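Local coordinates for NAD-dependent protein deacylase 2 (Archaeoglobus fulgidus, PDB 4TWJ), which removes acyl groups from protein lysines using NAD, deacetylating among others the archaeal chromatin protein Alba and so raising its affinity for DNA, at residues Asn59-Ala62 and Phe63-Ser67; Leu124-Leu127 and Asp128-Glu131; Phe138-Asp141 and Phe142-Glu146. All coordinates share one frame; numbering follows the deposited sequence.

Contact 1 of 3, residues Asn59-Ala62 and Phe63-Ser67; sequences NPRA and FWEFS. With ACT (acetate ion), chain D.
Arg-61 turns CG opposite its own backbone N (chi1 -171°) and runs extended to NE, while Glu-65, folded back at chi2 (-71°), swings its carboxylate up to meet it one helical turn on. OE1 of Glu-65 settles over the centre of one guanidinium face, 3.6 Å from NH2 of Arg-61. No N-H points at this oxygen, so the salt bridge rests on charge alone. At the N-cap, Asn-59 OD1 takes a weak bond from Ala-62 N (3.2 Å), and an acetate oxygen, probably from the crystallisation liquor, takes another weak one from Arg-61 N. Helical bonds begin with Trp-64 N to Pro-60 O (3.2 Å) and tighten at Glu-65 N to Arg-61 O (2.8 Å). A glycine in place of Pro-60 would probably leave Tyr-157 without the ring packed on it and the first helical turn freer to change its backbone angles. Phe-63 brings CE2 over the centre of the Trp-64 indole, and with Phe-66 and Ser-67 it packs against the modified side chain of the bound peptide. Helix 60-73 lies against strand 158-162: Trp-64 NE1 bonds to Val-158 O, and Phe-63 and Trp-64 rest on Pro-160.

Contact 2 of 3, residues Leu124-Leu127 and Asp128-Glu131; sequences LDCL and DCHE. With ZN (zinc ion), chain C.
Cys-126 and Cys-129 bind the zinc ion together, each through SG at 2.3 Å, and Cys-150 and Cys-153 complete the four-cysteine site. Their sulfurs converge from different torsions: SG of Cys-126 lies anti to its backbone N (chi1 174°), whereas that of Cys-129 stands between N and the carbonyl carbon (chi1 81°). Backbone N-H groups then turn toward the sulfurs, as in zinc knuckles. Cys-129 N points almost straight at Cys-126 SG (3.5 Å, 177°), with weaker bonds from Asp-128 N to the same sulfur and from Glu-131 N to Cys-129 SG (3.7 Å); together they would be expected to draw some charge off the thiolates. Among main-chain bonds, Cys-126 N gives a firm one to Glu-131 O (2.9 Å), and His-130 N a weak one back to Cys-126 O. One water links the ends of the turn, donating to Asp-125 OD1 and to His-130 O, both at 2.7 Å. Asp-125 forms a salt bridge with Arg-161, Glu-131 one with Lys-152, and Asp-128 hydrogen-bonds to Ser-155. The turn connects strand 123-126, the middle of a three-stranded antiparallel sheet, to strand 132-134, and Leu-124 packs on Val-158 and Pro-160 of strand 158-162.

Contact 3 of 3, residues Phe138-Asp141 and Phe142-Glu146; sequences FVED and FNKGE
Asp-141 and Glu-146 meet where the short helix 139-143 ends in a Schellman motif. Gly-145 takes positive phi there, backbone angles at which a side chain would jam against the carbonyl O of Lys-144, and its N bonds back to Phe-142 O.

The two carboxylates come close, with Asp-141 OD1 3.3 Å from Glu-146 OE2. Asp-141 places CG anti to its carbonyl carbon (chi1 -76°), and Glu-146, extended beyond CG, crosses it obliquely. Their planes stand nearly perpendicular, 82° apart. Two like charges at this separation would tend to raise the pKa of one or both acids.

Glu-140 and Lys-144 lie alongside each other, pointing the same way, but are shaped differently. Glu-140 sets CG anti to its backbone N and stays extended, whereas Lys-144, bent at chi2, chi3 and chi4, still runs outward along it and brings NZ beside the carboxylate. The resulting salt bridge is long, with Lys-144 NZ 3.8 Å from Glu-140 OE1 and nearly as close to the aliphatic CG of Glu-140. Val-139 and Asn-143 likewise run side by side, and Val-139 CG2 rests 3.9 Å from Asn-143 ND2.

On the inner side, Phe-142 directs its ring away from this turn. There it meets Trp-135 edge-to-face, touches Ser-67, Met-68 and Lys-71 of helix 60-73, and packs on the modified side chain of the bound peptide. The ring of Phe-138 meets that of Tyr-133.

Main-chain bonds hold the turn beneath these side chains: Phe-142 N reaches Phe-138 O at 2.8 Å and Asn-143 N reaches Val-139 O at 2.9 Å. The bond that closes the motif comes in from above the carbonyl: Glu-146 N lies 2.9 Å from Asp-141 O, 44° out of that carbonyl's plane.

The three contacts sit on the same side of the chain's centre. Contact 3 is the most surface-lying, whereas contact 1 sends its buried Pro-60, Phe-63 and Trp-64 inward. Both are short helical stretches with an outward charged rim, and their inner aromatic residues reach the modified side chain of the peptide; they touch where Trp-64 CE3 packs 3.8 Å from Phe-142 CE1. Contact 2 is a metal turn off a beta-strand, ordered by zinc, N-H to sulfur bonds and backbone bonds across the turn instead of helical ones. Leu-124 joins it to the others, CD2 lying 3.7 Å from Trp-64 CH2 and CD1 touching Phe-138. Contact 1 thus begins a long helix, contact 3 spans a short one through its C-terminal cap.

Contact 1 of 3, residues Asn59-Ala62 and Phe63-Ser67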
loop_
_atom_site.group_PDB
_atom_site.type_symbol
_atom_site.label_atom_id
_atom_site.label_comp_id
_atom_site.label_asym_id
_atom_site.label_seq_id
_atom_site.Cartn_x
_atom_site.Cartn_y
_atom_site.Cartn_z
ATOM N N ASN A 59 21.483 0.844 -13.896
ATOM C CA ASN A 59 22.067 1.807 -12.967
ATOM C C ASN A 59 21.409 1.684 -11.594
ATOM O O ASN A 59 20.473 2.420 -11.283
ATOM C CB ASN A 59 21.925 3.231 -13.516
ATOM C CG ASN A 59 22.624 4.275 -12.654
ATOM O OD1 ASN A 59 23.270 3.959 -11.660
ATOM N ND2 ASN A 59 22.478 5.533 -13.033
ATOM N N PRO A 60 21.907 0.756 -10.765
ATOM C CA PRO A 60 21.316 0.581 -9.438
ATOM C C PRO A 60 21.520 1.794 -8.522
ATOM O O PRO A 60 20.711 2.035 -7.626
ATOM C CB PRO A 60 22.044 -0.655 -8.894
ATOM C CG PRO A 60 23.338 -0.692 -9.634
ATOM C CD PRO A 60 23.007 -0.196 -11.008
ATOM N N ARG A 61 22.583 2.559 -8.755
ATOM C CA ARG A 61 22.831 3.771 -7.975
ATOM C C ARG A 61 21.718 4.806 -8.162
ATOM O O ARG A 61 21.320 5.469 -7.208
ATOM C CB ARG A 61 24.195 4.365 -8.342
ATOM C CG ARG A 61 24.655 5.503 -7.443
ATOM C CD ARG A 61 26.116 5.826 -7.715
ATOM N NE ARG A 61 26.653 6.868 -6.838
ATOM C CZ ARG A 61 26.430 8.174 -6.974
ATOM N NH1 ARG A 61 25.647 8.638 -7.946
ATOM N NH2 ARG A 61 26.988 9.026 -6.118
ATOM N N ALA A 62 21.200 4.932 -9.383
ATOM C CA ALA A 62 20.077 5.839 -9.645
ATOM C C ALA A 62 18.844 5.483 -8.810
ATOM O O ALA A 62 18.190 6.363 -8.257
ATOM C CB ALA A 62 19.730 5.854 -11.128
ATOM N N PHE A 63 18.533 4.193 -8.711
ATOM C CA PHE A 63 17.436 3.751 -7.858
ATOM C C PHE A 63 17.650 4.197 -6.413
ATOM O O PHE A 63 16.735 4.700 -5.764
ATOM C CB PHE A 63 17.281 2.226 -7.905
ATOM C CG PHE A 63 16.392 1.683 -6.827
ATOM C CD1 PHE A 63 15.013 1.691 -6.977
ATOM C CD2 PHE A 63 16.932 1.186 -5.647
ATOM C CE1 PHE A 63 14.190 1.208 -5.980
ATOM C CE2 PHE A 63 16.113 0.704 -4.644
ATOM C CZ PHE A 63 14.740 0.713 -4.810
ATOM N N TRP A 64 18.863 4.003 -5.907
ATOM C CA TRP A 64 19.148 4.346 -4.517
ATOM C C TRP A 64 19.155 5.860 -4.266
ATOM O O TRP A 64 18.661 6.314 -3.235
ATOM C CB TRP A 64 20.451 3.687 -4.060
ATOM C CG TRP A 64 20.265 2.225 -3.775
ATOM C CD1 TRP A 64 20.850 1.171 -4.418
ATOM C CD2 TRP A 64 19.408 1.662 -2.781
ATOM N NE1 TRP A 64 20.420 -0.018 -3.868
ATOM C CE2 TRP A 64 19.533 0.260 -2.861
ATOM C CE3 TRP A 64 18.556 2.212 -1.818
ATOM C CZ2 TRP A 64 18.829 -0.601 -2.021
ATOM C CZ3 TRP A 64 17.866 1.363 -0.980
ATOM C CH2 TRP A 64 18.005 -0.034 -1.086
ATOM N N GLU A 65 19.699 6.633 -5.200
ATOM C CA GLU A 65 19.676 8.096 -5.079
ATOM C C GLU A 65 18.238 8.624 -5.147
ATOM O O GLU A 65 17.874 9.545 -4.422
ATOM C CB GLU A 65 20.538 8.750 -6.166
ATOM C CG GLU A 65 22.028 8.440 -6.060
ATOM C CD GLU A 65 22.714 9.119 -4.887
ATOM O OE1 GLU A 65 23.829 8.681 -4.517
ATOM O OE2 GLU A 65 22.156 10.091 -4.338
ATOM N N PHE A 66 17.422 8.022 -6.008
ATOM C CA PHE A 66 16.001 8.359 -6.081
ATOM C C PHE A 66 15.302 8.047 -4.756
ATOM O O PHE A 66 14.520 8.854 -4.260
ATOM C CB PHE A 66 15.331 7.607 -7.232
ATOM C CG PHE A 66 13.838 7.764 -7.273
ATOM C CD1 PHE A 66 13.265 8.986 -7.605
ATOM C CD2 PHE A 66 13.004 6.691 -6.981
ATOM C CE1 PHE A 66 11.886 9.134 -7.645
ATOM C CE2 PHE A 66 11.624 6.832 -7.022
ATOM C CZ PHE A 66 11.066 8.057 -7.352
ATOM N N SER A 67 15.610 6.888 -4.177
ATOM C CA SER A 67 15.018 6.478 -2.904
ATOM C C SER A 67 15.400 7.422 -1.763
ATOM O O SER A 67 14.596 7.669 -0.861
ATOM C CB SER A 67 15.426 5.042 -2.556
ATOM O OG SER A 67 14.936 4.121 -3.516
HETATM C C ACT D . 26.312 2.194 -11.030
HETATM O O ACT D . 25.070 2.291 -10.928
HETATM O OXT ACT D . 27.036 3.201 -11.182
HETATM C CH3 ACT D . 26.944 0.837 -10.960
#

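Contact 2 of 3, residues Leu124-Leu127 and Asp128-Glu131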
loop_
_atom_site.group_PDB
_atom_site.type_symbol
_atom_site.label_atom_id
_atom_site.label_comp_id
_atom_site.label_asym_id
_atom_site.label_seq_id
_atom_site.Cartn_x
_atom_site.Cartn_y
_atom_site.Cartn_z
ATOM N N LEU A 124 16.881 -7.449 1.710
ATOM C CA LEU A 124 17.566 -7.119 0.461
ATOM C C LEU A 124 18.504 -8.243 0.041
ATOM O O LEU A 124 18.907 -9.066 0.866
ATOM C CB LEU A 124 18.361 -5.817 0.608
ATOM C CG LEU A 124 17.639 -4.629 1.250
ATOM C CD1 LEU A 124 17.820 -4.618 2.764
ATOM C CD2 LEU A 124 18.137 -3.318 0.658
ATOM N N ASP A 125 18.840 -8.266 -1.246
ATOM C CA ASP A 125 19.725 -9.280 -1.815
ATOM C C ASP A 125 20.743 -8.643 -2.744
ATOM O O ASP A 125 20.408 -7.740 -3.508
ATOM C CB ASP A 125 18.925 -10.288 -2.636
ATOM C CG ASP A 125 17.877 -10.999 -1.823
ATOM O OD1 ASP A 125 18.213 -11.997 -1.153
ATOM O OD2 ASP A 125 16.709 -10.565 -1.857
ATOM N N CYS A 126 21.978 -9.129 -2.698
ATOM C CA CYS A 126 22.961 -8.777 -3.714
ATOM C C CYS A 126 22.720 -9.637 -4.951
ATOM O O CYS A 126 22.748 -10.867 -4.868
ATOM C CB CYS A 126 24.372 -9.003 -3.202
ATOM S SG CYS A 126 25.649 -8.761 -4.450
ATOM N N LEU A 127 22.498 -8.996 -6.095
ATOM C CA LEU A 127 22.202 -9.723 -7.333
ATOM C C LEU A 127 23.400 -10.490 -7.894
ATOM O O LEU A 127 23.220 -11.404 -8.702
ATOM C CB LEU A 127 21.670 -8.770 -8.406
ATOM C CG LEU A 127 20.419 -7.957 -8.065
ATOM C CD1 LEU A 127 19.922 -7.239 -9.312
ATOM C CD2 LEU A 127 19.317 -8.824 -7.475
ATOM N N ASP A 128 24.612 -10.125 -7.478
ATOM C CA ASP A 128 25.824 -10.773 -7.980
ATOM C C ASP A 128 26.222 -12.022 -7.190
ATOM O O ASP A 128 26.439 -13.077 -7.787
ATOM C CB ASP A 128 26.988 -9.777 -8.029
ATOM C CG ASP A 128 26.880 -8.808 -9.197
ATOM O OD1 ASP A 128 27.113 -7.604 -8.988
ATOM O OD2 ASP A 128 26.563 -9.250 -10.326
ATOM N N CYS A 129 26.330 -11.910 -5.865
ATOM C CA CYS A 129 26.753 -13.046 -5.031
ATOM C C CYS A 129 25.632 -13.631 -4.158
ATOM O O CYS A 129 25.861 -14.604 -3.436
ATOM C CB CYS A 129 27.941 -12.648 -4.154
ATOM S SG CYS A 129 27.502 -11.727 -2.662
ATOM N N HIS A 130 24.440 -13.035 -4.222
ATOM C CA HIS A 130 23.225 -13.559 -3.571
ATOM C C HIS A 130 23.236 -13.456 -2.036
ATOM O O HIS A 130 22.432 -14.097 -1.353
ATOM C CB HIS A 130 22.940 -14.995 -4.040
ATOM C CG HIS A 130 23.131 -15.191 -5.513
ATOM N ND1 HIS A 130 22.224 -14.739 -6.447
ATOM C CD2 HIS A 130 24.136 -15.772 -6.213
ATOM C CE1 HIS A 130 22.657 -15.041 -7.659
ATOM N NE2 HIS A 130 23.815 -15.667 -7.544
ATOM N N GLU A 131 24.124 -12.623 -1.502
ATOM C CA GLU A 131 24.144 -12.321 -0.072
ATOM C C GLU A 131 22.832 -11.650 0.330
ATOM O O GLU A 131 22.277 -10.865 -0.441
ATOM C CB GLU A 131 25.315 -11.391 0.252
ATOM C CG GLU A 131 25.675 -11.299 1.722
ATOM C CD GLU A 131 26.338 -12.555 2.272
ATOM O OE1 GLU A 131 26.543 -13.534 1.531
ATOM O OE2 GLU A 131 26.655 -12.560 3.473
HETATM ZN ZN ZN C . 27.521 -9.491 -3.280
HETATM O O HOH W 1 19.852 -13.894 -2.258
#

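Contact 3 of 3, residues Phe138-Asp141 and Phe142-Glu146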
loop_
_atom_site.group_PDB
_atom_site.type_symbol
_atom_site.label_atom_id
_atom_site.label_comp_id
_atom_site.label_asym_id
_atom_site.label_seq_id
_atom_site.Cartn_x
_atom_site.Cartn_y
_atom_site.Cartn_z
ATOM N N PHE A 138 21.769 -1.186 6.515
ATOM C CA PHE A 138 22.075 -0.124 5.554
ATOM C C PHE A 138 21.554 1.250 5.946
ATOM O O PHE A 138 22.025 2.259 5.421
ATOM C CB PHE A 138 21.468 -0.463 4.192
ATOM C CG PHE A 138 22.130 -1.612 3.500
ATOM C CD1 PHE A 138 23.465 -1.538 3.137
ATOM C CD2 PHE A 138 21.411 -2.753 3.171
ATOM C CE1 PHE A 138 24.076 -2.588 2.483
ATOM C CE2 PHE A 138 22.019 -3.803 2.514
ATOM C CZ PHE A 138 23.353 -3.723 2.175
ATOM N N VAL A 139 20.575 1.294 6.845
ATOM C CA VAL A 139 19.792 2.511 7.047
ATOM C C VAL A 139 20.628 3.716 7.511
ATOM O O VAL A 139 20.388 4.836 7.056
ATOM C CB VAL A 139 18.584 2.262 7.987
ATOM C CG1 VAL A 139 19.038 1.931 9.403
ATOM C CG2 VAL A 139 17.634 3.457 7.967
ATOM N N GLU A 140 21.612 3.494 8.384
ATOM C CA GLU A 140 22.480 4.592 8.831
ATOM C C GLU A 140 23.222 5.219 7.651
ATOM O O GLU A 140 23.136 6.429 7.435
ATOM C CB GLU A 140 23.490 4.136 9.892
ATOM C CG GLU A 140 24.314 5.290 10.456
ATOM C CD GLU A 140 25.417 4.859 11.405
ATOM O OE1 GLU A 140 26.318 5.687 11.662
ATOM O OE2 GLU A 140 25.395 3.713 11.897
ATOM N N ASP A 141 23.953 4.394 6.904
ATOM C CA ASP A 141 24.684 4.848 5.719
ATOM C C ASP A 141 23.740 5.523 4.734
ATOM O O ASP A 141 24.035 6.595 4.206
ATOM C CB ASP A 141 25.378 3.671 5.021
ATOM C CG ASP A 141 26.636 3.205 5.745
ATOM O OD1 ASP A 141 27.055 3.844 6.735
ATOM O OD2 ASP A 141 27.216 2.191 5.304
ATOM N N PHE A 142 22.600 4.883 4.498
ATOM C CA PHE A 142 21.590 5.388 3.575
ATOM C C PHE A 142 21.160 6.810 3.928
ATOM O O PHE A 142 21.065 7.671 3.050
ATOM C CB PHE A 142 20.386 4.443 3.573
ATOM C CG PHE A 142 19.236 4.909 2.727
ATOM C CD1 PHE A 142 19.233 4.690 1.357
ATOM C CD2 PHE A 142 18.143 5.539 3.307
ATOM C CE1 PHE A 142 18.165 5.105 0.579
ATOM C CE2 PHE A 142 17.074 5.954 2.532
ATOM C CZ PHE A 142 17.085 5.737 1.167
ATOM N N ASN A 143 20.920 7.062 5.214
ATOM C CA ASN A 143 20.511 8.399 5.665
ATOM C C ASN A 143 21.604 9.466 5.484
ATOM O O ASN A 143 21.292 10.660 5.429
ATOM C CB ASN A 143 20.033 8.359 7.124
ATOM C CG ASN A 143 18.692 7.651 7.288
ATOM O OD1 ASN A 143 17.934 7.489 6.333
ATOM N ND2 ASN A 143 18.391 7.238 8.513
ATOM N N LYS A 144 22.863 9.025 5.389
ATOM C CA LYS A 144 24.013 9.892 5.076
ATOM C C LYS A 144 24.305 9.990 3.578
ATOM O O LYS A 144 25.285 10.625 3.177
ATOM C CB LYS A 144 25.287 9.350 5.733
ATOM C CG LYS A 144 25.201 9.096 7.218
ATOM C CD LYS A 144 25.067 10.379 8.012
ATOM C CE LYS A 144 25.808 10.265 9.333
ATOM N NZ LYS A 144 25.454 9.025 10.084
ATOM N N GLY A 145 23.494 9.333 2.752
ATOM C CA GLY A 145 23.680 9.377 1.307
ATOM C C GLY A 145 24.695 8.381 0.774
ATOM O O GLY A 145 25.152 8.500 -0.364
ATOM N N GLU A 146 25.048 7.389 1.586
ATOM C CA GLU A 146 25.924 6.316 1.131
ATOM C C GLU A 146 25.046 5.169 0.654
ATOM O O GLU A 146 24.292 4.601 1.438
ATOM C CB GLU A 146 26.863 5.887 2.251
ATOM C CG GLU A 146 27.978 6.900 2.481
ATOM C CD GLU A 146 28.589 6.841 3.866
ATOM O OE1 GLU A 146 29.719 7.351 4.025
ATOM O OE2 GLU A 146 27.948 6.301 4.796
HETATM O O HOH W 2 23.524 2.158 2.777
#